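Local coordinates for probable intron-encoded endonuclease 1 (Wickerhamomyces canadensis, PDB 6X1J), which cuts DNA as a LAGLIDADG homing endonuclease, taking part in the homing of an intron of the mitochondrial 21S rRNA gene, at residues 152-164 and 220-231. Numbering follows the deposited sequence.
Sequences WDYNKKTKNKSLV and IPEMKYKLLFNV. With nucleotides of chain C; nucleotides of chain B.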
ATOM      1  N   TRP A 152       9.436  -7.663  15.064  1.00 29.91           N
ATOM      2  CA  TRP A 152      10.142  -7.036  16.205  1.00 31.72           C
ATOM      3  C   TRP A 152      11.514  -7.710  16.336  1.00 31.71           C
ATOM      4  O   TRP A 152      12.503  -6.985  16.487  1.00 33.89           O
ATOM      5  CB  TRP A 152       9.283  -7.213  17.445  1.00 34.19           C
ATOM      6  CG  TRP A 152       9.744  -6.500  18.667  1.00 34.39           C
ATOM      7  CD1 TRP A 152      10.037  -7.093  19.855  1.00 35.10           C
ATOM      8  CD2 TRP A 152       9.860  -5.085  18.872  1.00 35.49           C
ATOM      9  NE1 TRP A 152      10.368  -6.139  20.780  1.00 42.75           N
ATOM     10  CE2 TRP A 152      10.249  -4.899  20.216  1.00 37.88           C
ATOM     11  CE3 TRP A 152       9.656  -3.954  18.077  1.00 41.43           C
ATOM     12  CZ2 TRP A 152      10.457  -3.642  20.775  1.00 38.92           C
ATOM     13  CZ3 TRP A 152       9.861  -2.702  18.628  1.00 43.85           C
ATOM     14  CH2 TRP A 152      10.247  -2.552  19.962  1.00 44.12           C
ATOM     15  N   ASP A 153      11.562  -9.033  16.161  1.00 29.61           N
ATOM     16  CA  ASP A 153      12.774  -9.869  16.399  1.00 32.04           C
ATOM     17  C   ASP A 153      13.135 -10.640  15.127  1.00 31.82           C
ATOM     18  O   ASP A 153      12.354 -11.542  14.705  1.00 28.84           O
ATOM     19  CB  ASP A 153      12.578 -10.846  17.572  1.00 33.51           C
ATOM     20  CG  ASP A 153      13.840 -11.590  18.015  1.00 36.58           C
ATOM     21  OD1 ASP A 153      14.905 -11.353  17.419  1.00 35.53           O
ATOM     22  OD2 ASP A 153      13.746 -12.397  18.955  1.00 31.58           O
ATOM     23  N   TYR A 154      14.242 -10.250  14.486  1.00 31.03           N
ATOM     24  CA  TYR A 154      14.695 -10.880  13.219  1.00 35.12           C
ATOM     25  C   TYR A 154      15.549 -12.138  13.465  1.00 36.01           C
ATOM     26  O   TYR A 154      15.856 -12.788  12.454  1.00 33.83           O
ATOM     27  CB  TYR A 154      15.386  -9.838  12.330  1.00 36.65           C
ATOM     28  CG  TYR A 154      14.406  -8.896  11.665  1.00 37.16           C
ATOM     29  CD1 TYR A 154      14.012  -7.728  12.305  1.00 35.52           C
ATOM     30  CD2 TYR A 154      13.833  -9.187  10.429  1.00 34.44           C
ATOM     31  CE1 TYR A 154      13.097  -6.862  11.734  1.00 33.62           C
ATOM     32  CE2 TYR A 154      12.909  -8.330   9.854  1.00 29.72           C
ATOM     33  CZ  TYR A 154      12.548  -7.167  10.507  1.00 31.06           C
ATOM     34  OH  TYR A 154      11.658  -6.285   9.979  1.00 29.62           O
ATOM     35  N   ASN A 155      15.904 -12.503  14.709  1.00 35.11           N
ATOM     36  CA  ASN A 155      16.523 -13.832  14.966  1.00 37.08           C
ATOM     37  C   ASN A 155      15.587 -14.907  14.392  1.00 39.85           C
ATOM     38  O   ASN A 155      14.494 -15.163  14.963  1.00 37.13           O
ATOM     39  CB  ASN A 155      16.874 -14.073  16.445  1.00 39.23           C
ATOM     40  CG  ASN A 155      17.240 -15.517  16.762  1.00 39.92           C
ATOM     41  OD1 ASN A 155      17.365 -16.358  15.868  1.00 40.26           O
ATOM     42  ND2 ASN A 155      17.377 -15.834  18.042  1.00 38.32           N
ATOM     43  N   LYS A 156      16.134 -15.692  13.471  1.00 39.65           N
ATOM     44  CA  LYS A 156      15.427 -16.758  12.710  0.50 39.05           C
ATOM     45  C   LYS A 156      14.862 -17.823  13.655  1.00 37.13           C
ATOM     46  O   LYS A 156      13.874 -18.470  13.276  1.00 34.82           O
ATOM     47  CB  LYS A 156      16.381 -17.393  11.689  0.50 41.26           C
ATOM     48  CG  LYS A 156      17.201 -16.410  10.855  0.50 41.54           C
ATOM     49  CD  LYS A 156      17.598 -16.940   9.488  0.50 43.18           C
ATOM     50  CE  LYS A 156      18.215 -15.861   8.629  0.50 41.50           C
ATOM     51  NZ  LYS A 156      19.236 -15.124   9.407  0.50 41.17           N
ATOM     52  N   LYS A 157      15.485 -18.027  14.819  1.00 44.01           N
ATOM     53  CA  LYS A 157      15.046 -19.106  15.760  1.00 48.83           C
ATOM     54  C   LYS A 157      14.200 -18.531  16.915  1.00 41.88           C
ATOM     55  O   LYS A 157      13.796 -19.323  17.773  1.00 39.37           O
ATOM     56  CB  LYS A 157      16.230 -19.923  16.300  1.00 51.47           C
ATOM     57  CG  LYS A 157      17.517 -19.798  15.497  1.00 63.57           C
ATOM     58  CD  LYS A 157      18.443 -20.983  15.609  1.00 71.87           C
ATOM     59  CE  LYS A 157      19.863 -20.632  15.211  1.00 75.30           C
ATOM     60  NZ  LYS A 157      20.729 -21.833  15.185  1.00 79.66           N
ATOM     61  N   THR A 158      13.889 -17.233  16.924  1.00 41.41           N
ATOM     62  CA  THR A 158      13.173 -16.585  18.053  1.00 36.07           C
ATOM     63  C   THR A 158      11.826 -17.279  18.290  1.00 37.15           C
ATOM     64  O   THR A 158      11.272 -17.958  17.371  1.00 34.20           O
ATOM     65  CB  THR A 158      12.929 -15.097  17.822  1.00 37.33           C
ATOM     66  OG1 THR A 158      12.510 -14.545  19.079  1.00 32.09           O
ATOM     67  CG2 THR A 158      11.907 -14.858  16.723  1.00 34.71           C
ATOM     68  N   LYS A 159      11.298 -17.096  19.486  1.00 35.10           N
ATOM     69  CA  LYS A 159       9.923 -17.541  19.820  1.00 37.20           C
ATOM     70  C   LYS A 159       9.040 -16.289  19.917  1.00 30.23           C
ATOM     71  O   LYS A 159       7.849 -16.436  20.184  1.00 25.56           O
ATOM     72  CB  LYS A 159      10.003 -18.406  21.082  1.00 39.03           C
ATOM     73  CG  LYS A 159      10.861 -19.663  20.926  1.00 46.87           C
ATOM     74  CD  LYS A 159      10.062 -20.897  20.531  1.00 56.84           C
ATOM     75  CE  LYS A 159      10.905 -22.044  20.000  1.00 68.06           C
ATOM     76  NZ  LYS A 159      10.145 -23.324  19.959  1.00 72.13           N
ATOM     77  N   ASN A 160       9.642 -15.108  19.837  1.00 28.26           N
ATOM     78  CA  ASN A 160       8.911 -13.821  19.971  1.00 30.73           C
ATOM     79  C   ASN A 160       8.367 -13.444  18.592  1.00 29.22           C
ATOM     80  O   ASN A 160       9.166 -12.952  17.777  1.00 26.02           O
ATOM     81  CB  ASN A 160       9.794 -12.677  20.457  1.00 28.13           C
ATOM     82  CG  ASN A 160       9.044 -11.394  20.760  1.00 33.54           C
ATOM     83  OD1 ASN A 160       7.797 -11.323  20.653  1.00 31.80           O
ATOM     84  ND2 ASN A 160       9.816 -10.385  21.166  1.00 29.40           N
ATOM     85  N   LYS A 161       7.063 -13.623  18.389  1.00 32.70           N
ATOM     86  CA  LYS A 161       6.370 -13.364  17.083  1.00 32.49           C
ATOM     87  C   LYS A 161       5.665 -11.997  17.072  1.00 33.62           C
ATOM     88  O   LYS A 161       4.684 -11.808  16.261  1.00 29.96           O
ATOM     89  CB  LYS A 161       5.344 -14.472  16.850  1.00 34.20           C
ATOM     90  CG  LYS A 161       5.933 -15.867  16.795  1.00 34.86           C
ATOM     91  CD  LYS A 161       4.891 -16.960  16.665  1.00 37.60           C
ATOM     92  CE  LYS A 161       5.521 -18.336  16.681  1.00 43.57           C
ATOM     93  NZ  LYS A 161       4.803 -19.302  15.819  1.00 45.89           N
ATOM     94  N   SER A 162       6.123 -11.059  17.916  1.00 30.07           N
ATOM     95  CA  SER A 162       5.768  -9.625  17.828  1.00 28.14           C
ATOM     96  C   SER A 162       6.059  -9.110  16.404  1.00 27.88           C
ATOM     97  O   SER A 162       7.053  -9.522  15.769  1.00 25.93           O
ATOM     98  CB  SER A 162       6.477  -8.839  18.895  1.00 29.96           C
ATOM     99  OG  SER A 162       5.993  -9.226  20.181  1.00 32.16           O
ATOM    100  N   LEU A 163       5.157  -8.278  15.889  1.00 28.32           N
ATOM    101  CA  LEU A 163       5.232  -7.647  14.552  1.00 29.58           C
ATOM    102  C   LEU A 163       5.155  -6.127  14.690  1.00 30.01           C
ATOM    103  O   LEU A 163       4.828  -5.634  15.753  1.00 27.56           O
ATOM    104  CB  LEU A 163       4.072  -8.168  13.710  1.00 26.86           C
ATOM    105  CG  LEU A 163       4.073  -9.679  13.504  1.00 25.61           C
ATOM    106  CD1 LEU A 163       2.751 -10.130  12.885  1.00 26.81           C
ATOM    107  CD2 LEU A 163       5.269 -10.091  12.644  1.00 23.88           C
ATOM    108  N   VAL A 164       5.501  -5.440  13.614  1.00 29.32           N
ATOM    109  CA  VAL A 164       5.579  -3.965  13.540  1.00 27.11           C
ATOM    110  C   VAL A 164       4.847  -3.525  12.264  1.00 30.09           C
ATOM    111  O   VAL A 164       4.938  -4.246  11.229  1.00 28.31           O
ATOM    112  CB  VAL A 164       7.035  -3.526  13.564  1.00 24.42           C
ATOM    113  CG1 VAL A 164       7.151  -2.039  13.561  1.00 26.87           C
ATOM    114  CG2 VAL A 164       7.761  -4.079  14.773  1.00 29.26           C
ATOM    115  N   ILE A 220       0.436 -12.975  -0.404  1.00 26.11           N
ATOM    116  CA  ILE A 220       0.824 -13.761  -1.617  1.00 27.63           C
ATOM    117  C   ILE A 220       2.048 -14.560  -1.196  1.00 28.60           C
ATOM    118  O   ILE A 220       2.667 -14.231  -0.177  1.00 25.87           O
ATOM    119  CB  ILE A 220       1.104 -12.865  -2.841  1.00 27.88           C
ATOM    120  CG1 ILE A 220       2.374 -12.025  -2.646  1.00 29.84           C
ATOM    121  CG2 ILE A 220      -0.106 -11.999  -3.159  1.00 27.03           C
ATOM    122  CD1 ILE A 220       2.906 -11.367  -3.906  1.00 29.19           C
ATOM    123  N   PRO A 221       2.376 -15.649  -1.928  1.00 30.08           N
ATOM    124  CA  PRO A 221       3.423 -16.580  -1.498  1.00 28.20           C
ATOM    125  C   PRO A 221       4.791 -15.930  -1.318  1.00 24.95           C
ATOM    126  O   PRO A 221       5.488 -16.315  -0.421  1.00 31.30           O
ATOM    127  CB  PRO A 221       3.435 -17.623  -2.628  1.00 30.36           C
ATOM    128  CG  PRO A 221       2.026 -17.567  -3.212  1.00 32.47           C
ATOM    129  CD  PRO A 221       1.686 -16.090  -3.160  1.00 30.92           C
ATOM    130  N   GLU A 222       5.123 -14.918  -2.100  1.00 25.08           N
ATOM    131  CA  GLU A 222       6.462 -14.266  -2.056  1.00 28.20           C
ATOM    132  C   GLU A 222       6.513 -13.257  -0.897  1.00 29.70           C
ATOM    133  O   GLU A 222       7.610 -12.633  -0.681  1.00 29.15           O
ATOM    134  CB  GLU A 222       6.778 -13.554  -3.377  1.00 30.17           C
ATOM    135  CG  GLU A 222       6.815 -14.481  -4.604  1.00 37.01           C
ATOM    136  CD  GLU A 222       5.478 -15.002  -5.149  1.00 39.40           C
ATOM    137  OE1 GLU A 222       4.398 -14.384  -4.856  1.00 36.10           O
ATOM    138  OE2 GLU A 222       5.504 -16.048  -5.859  1.00 40.23           O
ATOM    139  N   MET A 223       5.397 -13.039  -0.191  1.00 28.12           N
ATOM    140  CA  MET A 223       5.414 -12.096   0.974  1.00 30.94           C
ATOM    141  C   MET A 223       5.148 -12.812   2.318  1.00 27.38           C
ATOM    142  O   MET A 223       5.158 -12.140   3.405  1.00 24.33           O
ATOM    143  CB  MET A 223       4.425 -10.946   0.719  1.00 31.26           C
ATOM    144  CG  MET A 223       4.893  -9.999  -0.392  1.00 33.84           C
ATOM    145  SD  MET A 223       6.522  -9.316  -0.075  1.00 39.89           S
ATOM    146  CE  MET A 223       6.671  -7.903  -1.163  1.00 44.99           C
ATOM    147  N   LYS A 224       4.968 -14.119   2.328  1.00 26.48           N
ATOM    148  CA  LYS A 224       4.651 -14.822   3.600  1.00 31.71           C
ATOM    149  C   LYS A 224       5.815 -14.673   4.587  1.00 31.30           C
ATOM    150  O   LYS A 224       5.551 -14.723   5.791  1.00 29.90           O
ATOM    151  CB  LYS A 224       4.418 -16.311   3.397  1.00 33.57           C
ATOM    152  CG  LYS A 224       3.231 -16.647   2.528  1.00 38.88           C
ATOM    153  CD  LYS A 224       1.942 -16.653   3.283  1.00 44.57           C
ATOM    154  CE  LYS A 224       0.857 -17.423   2.556  1.00 46.70           C
ATOM    155  NZ  LYS A 224      -0.436 -16.705   2.624  1.00 45.26           N
ATOM    156  N   TYR A 225       7.034 -14.434   4.094  1.00 28.81           N
ATOM    157  CA  TYR A 225       8.250 -14.410   4.929  1.00 30.53           C
ATOM    158  C   TYR A 225       8.162 -13.295   5.984  1.00 34.01           C
ATOM    159  O   TYR A 225       8.858 -13.409   7.026  1.00 35.03           O
ATOM    160  CB  TYR A 225       9.508 -14.252   4.081  1.00 28.51           C
ATOM    161  CG  TYR A 225       9.752 -12.868   3.574  1.00 30.60           C
ATOM    162  CD1 TYR A 225       9.207 -12.464   2.369  1.00 30.46           C
ATOM    163  CD2 TYR A 225      10.514 -11.962   4.296  1.00 33.92           C
ATOM    164  CE1 TYR A 225       9.441 -11.190   1.879  1.00 34.68           C
ATOM    165  CE2 TYR A 225      10.745 -10.678   3.824  1.00 34.72           C
ATOM    166  CZ  TYR A 225      10.194 -10.287   2.611  1.00 38.02           C
ATOM    167  OH  TYR A 225      10.394  -9.026   2.118  1.00 39.54           O
ATOM    168  N   LYS A 226       7.365 -12.246   5.747  1.00 32.96           N
ATOM    169  CA  LYS A 226       7.310 -11.072   6.669  1.00 32.16           C
ATOM    170  C   LYS A 226       6.590 -11.503   7.941  1.00 30.08           C
ATOM    171  O   LYS A 226       6.782 -10.853   8.952  1.00 34.38           O
ATOM    172  CB  LYS A 226       6.605  -9.871   6.032  1.00 33.75           C
ATOM    173  CG  LYS A 226       7.354  -9.206   4.891  1.00 35.70           C
ATOM    174  CD  LYS A 226       6.785  -7.865   4.516  1.00 37.00           C
ATOM    175  CE  LYS A 226       7.584  -6.751   5.137  1.00 37.04           C
ATOM    176  NZ  LYS A 226       7.194  -5.423   4.620  1.00 37.60           N
ATOM    177  N   LEU A 227       5.845 -12.602   7.863  1.00 31.18           N
ATOM    178  CA  LEU A 227       4.849 -13.095   8.850  1.00 34.58           C
ATOM    179  C   LEU A 227       5.305 -14.428   9.476  1.00 32.93           C
ATOM    180  O   LEU A 227       4.820 -14.782  10.581  1.00 32.62           O
ATOM    181  CB  LEU A 227       3.538 -13.281   8.067  1.00 34.66           C
ATOM    182  CG  LEU A 227       2.266 -13.478   8.876  1.00 38.82           C
ATOM    183  CD1 LEU A 227       1.892 -12.183   9.560  1.00 43.43           C
ATOM    184  CD2 LEU A 227       1.101 -13.948   8.008  1.00 44.80           C
ATOM    185  N   LEU A 228       6.134 -15.184   8.776  1.00 31.89           N
ATOM    186  CA  LEU A 228       6.451 -16.598   9.101  1.00 36.79           C
ATOM    187  C   LEU A 228       7.555 -16.680  10.178  1.00 31.17           C
ATOM    188  O   LEU A 228       8.588 -16.078  10.012  1.00 29.08           O
ATOM    189  CB  LEU A 228       6.909 -17.287   7.811  1.00 42.55           C
ATOM    190  CG  LEU A 228       6.165 -18.571   7.439  1.00 55.13           C
ATOM    191  CD1 LEU A 228       6.722 -19.160   6.144  1.00 55.18           C
ATOM    192  CD2 LEU A 228       6.222 -19.607   8.559  1.00 54.37           C
ATOM    193  N   PHE A 229       7.334 -17.429  11.243  1.00 30.93           N
ATOM    194  CA  PHE A 229       8.383 -17.856  12.207  1.00 33.02           C
ATOM    195  C   PHE A 229       8.400 -19.382  12.266  1.00 36.48           C
ATOM    196  O   PHE A 229       7.441 -20.013  11.762  1.00 36.26           O
ATOM    197  CB  PHE A 229       8.112 -17.281  13.596  1.00 31.21           C
ATOM    198  CG  PHE A 229       8.064 -15.775  13.656  1.00 30.09           C
ATOM    199  CD1 PHE A 229       6.885 -15.088  13.388  1.00 27.32           C
ATOM    200  CD2 PHE A 229       9.207 -15.047  13.983  1.00 30.14           C
ATOM    201  CE1 PHE A 229       6.850 -13.703  13.492  1.00 27.29           C
ATOM    202  CE2 PHE A 229       9.168 -13.668  14.091  1.00 26.41           C
ATOM    203  CZ  PHE A 229       7.991 -12.998  13.821  1.00 29.78           C
ATOM    204  N   ASN A 230       9.429 -19.952  12.895  1.00 39.00           N
ATOM    205  CA  ASN A 230       9.467 -21.395  13.253  1.00 43.93           C
ATOM    206  C   ASN A 230       8.214 -21.740  14.064  1.00 42.90           C
ATOM    207  O   ASN A 230       7.838 -20.954  14.953  1.00 38.66           O
ATOM    208  CB  ASN A 230      10.755 -21.746  13.999  1.00 46.72           C
ATOM    209  CG  ASN A 230      11.978 -21.427  13.162  1.00 48.96           C
ATOM    210  OD1 ASN A 230      12.040 -21.816  11.998  1.00 44.81           O
ATOM    211  ND2 ASN A 230      12.912 -20.672  13.725  1.00 45.48           N
ATOM    212  N   VAL A 231       7.586 -22.876  13.772  1.00 47.47           N
ATOM    213  CA  VAL A 231       6.424 -23.357  14.571  1.00 53.37           C
ATOM    214  C   VAL A 231       6.931 -23.674  15.982  1.00 61.35           C
ATOM    215  O   VAL A 231       7.752 -24.568  16.173  1.00 60.73           O
ATOM    216  CB  VAL A 231       5.719 -24.560  13.926  1.00 55.97           C
ATOM    217  CG1 VAL A 231       4.648 -25.132  14.846  1.00 60.90           C
ATOM    218  CG2 VAL A 231       5.126 -24.200  12.570  1.00 57.05           C
ATOM    219  OXT VAL A 231       6.527 -23.026  16.948  1.00 71.24           O
TER
ATOM    220  P    DC C  18      11.469  -6.180   6.304  1.00 32.51           P
ATOM    221  OP1  DC C  18      11.350  -6.960   5.041  1.00 31.87           O
ATOM    222  OP2  DC C  18      10.679  -6.626   7.482  1.00 27.22           O
ATOM    223  O5'  DC C  18      12.981  -6.184   6.810  1.00 30.68           O
ATOM    224  C5'  DC C  18      13.997  -5.699   5.974  1.00 30.91           C
ATOM    225  C4'  DC C  18      15.265  -5.530   6.768  1.00 32.90           C
ATOM    226  O4'  DC C  18      15.162  -4.409   7.672  1.00 35.48           O
ATOM    227  C3'  DC C  18      15.759  -6.715   7.602  1.00 35.15           C
ATOM    228  O3'  DC C  18      16.955  -7.240   7.041  1.00 36.25           O
ATOM    229  C2'  DC C  18      15.872  -6.148   9.019  1.00 36.24           C
ATOM    230  C1'  DC C  18      15.983  -4.655   8.788  1.00 34.55           C
ATOM    231  N1   DC C  18      15.520  -3.787   9.882  1.00 32.74           N
ATOM    232  C2   DC C  18      16.377  -2.812  10.397  1.00 33.13           C
ATOM    233  O2   DC C  18      17.520  -2.696   9.925  1.00 38.19           O
ATOM    234  N3   DC C  18      15.953  -2.033  11.413  1.00 33.87           N
ATOM    235  C4   DC C  18      14.708  -2.161  11.878  1.00 30.46           C
ATOM    236  N4   DC C  18      14.319  -1.337  12.860  1.00 31.48           N
ATOM    237  C5   DC C  18      13.805  -3.127  11.351  1.00 29.25           C
ATOM    238  C6   DC C  18      14.242  -3.896  10.349  1.00 30.06           C
TER
ATOM    239  P    DT B   6      11.162  -6.337  24.632  1.00 33.78           P
ATOM    240  OP1  DT B   6      10.495  -5.734  25.778  1.00 33.43           O
ATOM    241  OP2  DT B   6      10.324  -6.924  23.538  1.00 38.97           O
ATOM    242  O5'  DT B   6      12.157  -5.238  24.051  1.00 32.55           O
ATOM    243  C5'  DT B   6      13.066  -4.593  24.943  1.00 33.74           C
ATOM    244  C4'  DT B   6      13.944  -3.631  24.182  1.00 34.42           C
ATOM    245  O4'  DT B   6      15.012  -4.398  23.574  1.00 35.61           O
ATOM    246  C3'  DT B   6      13.260  -2.868  23.035  1.00 40.52           C
ATOM    247  O3'  DT B   6      13.821  -1.560  22.857  1.00 43.44           O
ATOM    248  C2'  DT B   6      13.646  -3.666  21.800  1.00 40.07           C
ATOM    249  C1'  DT B   6      15.067  -4.060  22.197  1.00 39.76           C
ATOM    250  N1   DT B   6      15.709  -5.159  21.452  1.00 36.09           N
ATOM    251  C2   DT B   6      17.077  -5.102  21.293  1.00 34.26           C
ATOM    252  O2   DT B   6      17.773  -4.201  21.737  1.00 36.53           O
ATOM    253  N3   DT B   6      17.605  -6.129  20.563  1.00 34.45           N
ATOM    254  C4   DT B   6      16.933  -7.188  20.006  1.00 30.15           C
ATOM    255  O4   DT B   6      17.552  -8.015  19.354  1.00 32.38           O
ATOM    256  C5   DT B   6      15.500  -7.176  20.188  1.00 31.38           C
ATOM    257  C7   DT B   6      14.680  -8.270  19.582  1.00 31.30           C
ATOM    258  C6   DT B   6      14.966  -6.173  20.891  1.00 33.86           C
TER
ATOM    259  P    DC C  19      17.628  -8.602   7.603  1.00 37.78           P
ATOM    260  OP1  DC C  19      18.589  -9.041   6.601  1.00 40.40           O
ATOM    261  OP2  DC C  19      16.553  -9.518   8.035  1.00 42.20           O
ATOM    262  O5'  DC C  19      18.600  -8.066   8.730  1.00 38.69           O
ATOM    263  C5'  DC C  19      19.775  -7.385   8.273  1.00 41.38           C
ATOM    264  C4'  DC C  19      20.498  -6.689   9.400  1.00 46.09           C
ATOM    265  O4'  DC C  19      19.647  -5.747  10.107  1.00 51.58           O
ATOM    266  C3'  DC C  19      21.152  -7.577  10.471  1.00 46.39           C
ATOM    267  O3'  DC C  19      22.544  -7.269  10.628  1.00 45.37           O
ATOM    268  C2'  DC C  19      20.401  -7.223  11.740  1.00 47.75           C
ATOM    269  C1'  DC C  19      19.999  -5.778  11.481  1.00 45.56           C
ATOM    270  N1   DC C  19      18.856  -5.293  12.282  1.00 42.03           N
ATOM    271  C2   DC C  19      19.062  -4.227  13.162  1.00 42.55           C
ATOM    272  O2   DC C  19      20.176  -3.690  13.205  1.00 43.48           O
ATOM    273  N3   DC C  19      18.035  -3.791  13.925  1.00 37.93           N
ATOM    274  C4   DC C  19      16.844  -4.383  13.845  1.00 35.44           C
ATOM    275  N4   DC C  19      15.869  -3.921  14.626  1.00 32.11           N
ATOM    276  C5   DC C  19      16.609  -5.486  12.973  1.00 36.57           C
ATOM    277  C6   DC C  19      17.634  -5.906  12.216  1.00 39.09           C
TER
HETATM  278  O   HOH W   1      11.658 -18.416  14.652  1.00 37.81           O
HETATM  279  O   HOH W   2       9.066 -19.736  17.051  1.00 36.66           O
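Thr158 O is gripped by two waters that link it to Asn230 of the C-terminal tail. Water 1 donates to Thr158 O at 2.8 Å, accepts from Asn230 N and also donates to Lys156 O. Water 2 donates to Thr158 O at 2.9 Å and to Asn230 O. Beside this bridge Phe229 turns into the loop. With its CG anti to the carbonyl carbon (chi1 -59°), the ring turns one face to Lys161, whose CA stands 3.9 Å from the ring centroid in a CH-pi contact and whose CG reaches Phe229 CD1. Leu163 CD2 meets the ring edge at Phe229 CE1, and Thr158 CG2 approaches Phe229 CD2 obliquely at 3.9 Å. The tail packs against the loop joining antiparallel strands 149-151 and 163-165 of a LAGLIDADG DNA-binding sheet. The loop reaches DNA chains B and C: Trp152 NE1 donates to OP2 of DT6 of chain B at 2.9 Å. Tyr154 OH donates to OP2 of DC18 of chain C at 2.7 Å. C2' of that nucleotide lies over the Tyr154 ring. A phenylalanine in place of Tyr154 would probably leave that phosphate oxygen without its hydroxyl donor. Leu163 CD1 also touches Leu227 CD1, beside Phe145 of helix 138-148.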